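Local coordinates for protein neuroglobin (Symsagittifera roscoffensis, PDB 4B4Y) that carries a haem group and binds molecular oxygen, probably reversibly, as a globin of the neuroglobin type, at residues 8-14 with 83-87. Numbering follows the deposited sequence.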
loop_
_atom_site.group_PDB
_atom_site.type_symbol
_atom_site.label_atom_id
_atom_site.label_comp_id
_atom_site.label_asym_id
_atom_site.label_seq_id
_atom_site.Cartn_x
_atom_site.Cartn_y
_atom_site.Cartn_z
ATOM N N GLN A 8 -9.128 -6.987 -28.535
ATOM C CA GLN A 8 -8.430 -8.199 -28.928
ATOM C C GLN A 8 -7.304 -7.772 -29.826
ATOM O O GLN A 8 -7.479 -6.890 -30.658
ATOM C CB GLN A 8 -9.359 -9.127 -29.740
ATOM C CG GLN A 8 -10.477 -9.820 -28.914
ATOM C CD GLN A 8 -10.045 -11.203 -28.356
ATOM O OE1 GLN A 8 -9.744 -12.129 -29.133
ATOM N NE2 GLN A 8 -10.019 -11.340 -27.008
ATOM N N VAL A 9 -6.155 -8.398 -29.700
ATOM C CA VAL A 9 -5.095 -8.059 -30.619
ATOM C C VAL A 9 -5.010 -9.115 -31.715
ATOM O O VAL A 9 -5.281 -10.272 -31.474
ATOM C CB VAL A 9 -3.718 -7.943 -29.917
ATOM C CG1 VAL A 9 -3.782 -6.893 -28.831
ATOM C CG2 VAL A 9 -3.204 -9.329 -29.396
ATOM N N SER A 10 -4.567 -8.719 -32.893
ATOM C CA SER A 10 -4.299 -9.670 -33.932
ATOM C C SER A 10 -3.146 -10.608 -33.486
ATOM O O SER A 10 -2.354 -10.274 -32.563
ATOM C CB SER A 10 -3.941 -8.936 -35.232
ATOM O OG SER A 10 -2.546 -8.587 -35.223
ATOM N N GLU A 11 -3.027 -11.744 -34.177
ATOM C CA GLU A 11 -1.996 -12.706 -33.921
ATOM C C GLU A 11 -0.692 -12.076 -34.245
ATOM O O GLU A 11 0.301 -12.292 -33.553
ATOM C CB GLU A 11 -2.274 -13.971 -34.814
ATOM C CG GLU A 11 -1.123 -14.906 -35.152
ATOM C CD GLU A 11 -1.572 -16.129 -36.021
ATOM O OE1 GLU A 11 -2.795 -16.498 -36.020
ATOM O OE2 GLU A 11 -0.679 -16.709 -36.697
ATOM N N GLU A 12 -0.673 -11.293 -35.316
ATOM C CA GLU A 12 0.562 -10.561 -35.678
ATOM C C GLU A 12 1.004 -9.526 -34.582
ATOM O O GLU A 12 2.175 -9.449 -34.255
ATOM C CB GLU A 12 0.400 -9.873 -37.032
ATOM C CG GLU A 12 1.719 -9.179 -37.545
ATOM C CD GLU A 12 2.927 -10.137 -37.667
ATOM O OE1 GLU A 12 2.716 -11.387 -37.677
ATOM O OE2 GLU A 12 4.104 -9.640 -37.763
ATOM N N GLN A 13 0.054 -8.866 -33.936
ATOM C CA GLN A 13 0.357 -7.923 -32.808
ATOM C C GLN A 13 0.906 -8.698 -31.609
ATOM O O GLN A 13 1.981 -8.364 -31.090
ATOM C CB GLN A 13 -0.891 -7.093 -32.437
ATOM C CG GLN A 13 -1.176 -6.097 -33.512
ATOM C CD GLN A 13 -2.412 -5.289 -33.262
ATOM O OE1 GLN A 13 -3.393 -5.789 -32.740
ATOM N NE2 GLN A 13 -2.389 -4.028 -33.688
ATOM N N GLN A 14 0.244 -9.800 -31.234
ATOM C CA GLN A 14 0.775 -10.730 -30.176
ATOM C C GLN A 14 2.169 -11.106 -30.461
ATOM O O GLN A 14 3.089 -10.996 -29.591
ATOM C CB GLN A 14 -0.139 -11.929 -29.991
ATOM C CG GLN A 14 0.300 -12.858 -28.873
ATOM C CD GLN A 14 0.340 -12.133 -27.484
ATOM O OE1 GLN A 14 1.423 -11.752 -27.009
ATOM N NE2 GLN A 14 -0.808 -11.983 -26.852
ATOM N N LEU A 83 0.994 -9.443 -21.076
ATOM C CA LEU A 83 1.627 -9.207 -22.402
ATOM C C LEU A 83 1.815 -10.548 -23.146
ATOM O O LEU A 83 1.711 -10.654 -24.386
ATOM C CB LEU A 83 3.003 -8.555 -22.223
ATOM C CG LEU A 83 3.137 -7.030 -21.784
ATOM C CD1 LEU A 83 4.685 -6.639 -21.767
ATOM C CD2 LEU A 83 2.395 -6.239 -22.796
ATOM N N VAL A 84 2.022 -11.579 -22.347
ATOM C CA VAL A 84 2.458 -12.831 -22.850
ATOM C C VAL A 84 1.214 -13.594 -23.352
ATOM O O VAL A 84 1.285 -14.449 -24.179
ATOM C CB VAL A 84 3.385 -13.386 -21.729
ATOM C CG1 VAL A 84 2.829 -14.528 -20.907
ATOM C CG2 VAL A 84 4.784 -13.352 -22.159
ATOM N N ASP A 85 0.024 -13.176 -22.973
ATOM C CA ASP A 85 -1.170 -13.806 -23.548
ATOM C C ASP A 85 -2.314 -12.782 -23.541
ATOM O O ASP A 85 -3.245 -12.856 -22.721
ATOM C CB ASP A 85 -1.544 -15.079 -22.753
ATOM C CG ASP A 85 -2.870 -15.768 -23.255
ATOM O OD1 ASP A 85 -3.435 -15.456 -24.359
ATOM O OD2 ASP A 85 -3.385 -16.600 -22.476
ATOM N N LEU A 86 -2.267 -11.835 -24.477
ATOM C CA LEU A 86 -3.165 -10.644 -24.385
ATOM C C LEU A 86 -4.605 -10.966 -24.512
ATOM O O LEU A 86 -5.435 -10.385 -23.784
ATOM C CB LEU A 86 -2.807 -9.537 -25.376
ATOM C CG LEU A 86 -1.574 -8.771 -24.859
ATOM C CD1 LEU A 86 -0.763 -8.124 -25.980
ATOM C CD2 LEU A 86 -1.893 -7.758 -23.713
ATOM N N ASN A 87 -4.918 -11.881 -25.432
ATOM C CA ASN A 87 -6.322 -12.270 -25.677
ATOM C C ASN A 87 -6.968 -13.164 -24.597
ATOM O O ASN A 87 -8.195 -13.170 -24.432
ATOM C CB ASN A 87 -6.474 -12.874 -27.088
ATOM C CG ASN A 87 -6.313 -11.800 -28.193
ATOM O OD1 ASN A 87 -6.502 -10.598 -27.933
ATOM N ND2 ASN A 87 -5.931 -12.227 -29.404
#
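N87 reads the backbone of V9 with both ends of its carboxamide. V9 N donates to N87 OD1 over 2.8 Å, landing on a lone pair in the carbonyl plane. In return N87 ND2 gives a nearly straight bond (173°) to V9 O at 2.9 Å, and that acceptor lies almost in the amide plane. Accepting from V9 N and donating to V9 O fixes the rotation of the N87 amide, which chi1 of -70° carries toward V9 by setting CG anti to the carbonyl carbon. The amide of Q8 lies over it, the planes 18° apart and OE1 of Q8 3.6 Å from CG of N87, so one face of N87 is roofed by a flat polar group.

Apolar contact is slighter: V9 CG2 meets L86 CB at 4.0 Å. Q14, bent at chi2, reaches across to the backbone of the 83-87 loop, its amide lying close to L83 O and L86 N.

Within 8-14, S10 and Q13 form a capping box: Q13 N donates to S10 OG (2.9 Å) and S10 N to Q13 OE1, starting helix 11-24.

In globin terms the contact ties the lead-in to the A helix (11-24) to the start of the EF corner, after the E helix (66-83). Side chains of the H helix (135-153) touch both segments, I147 at V9 and A144 at L86, while K143 NZ hydrogen-bonds to Q8 O.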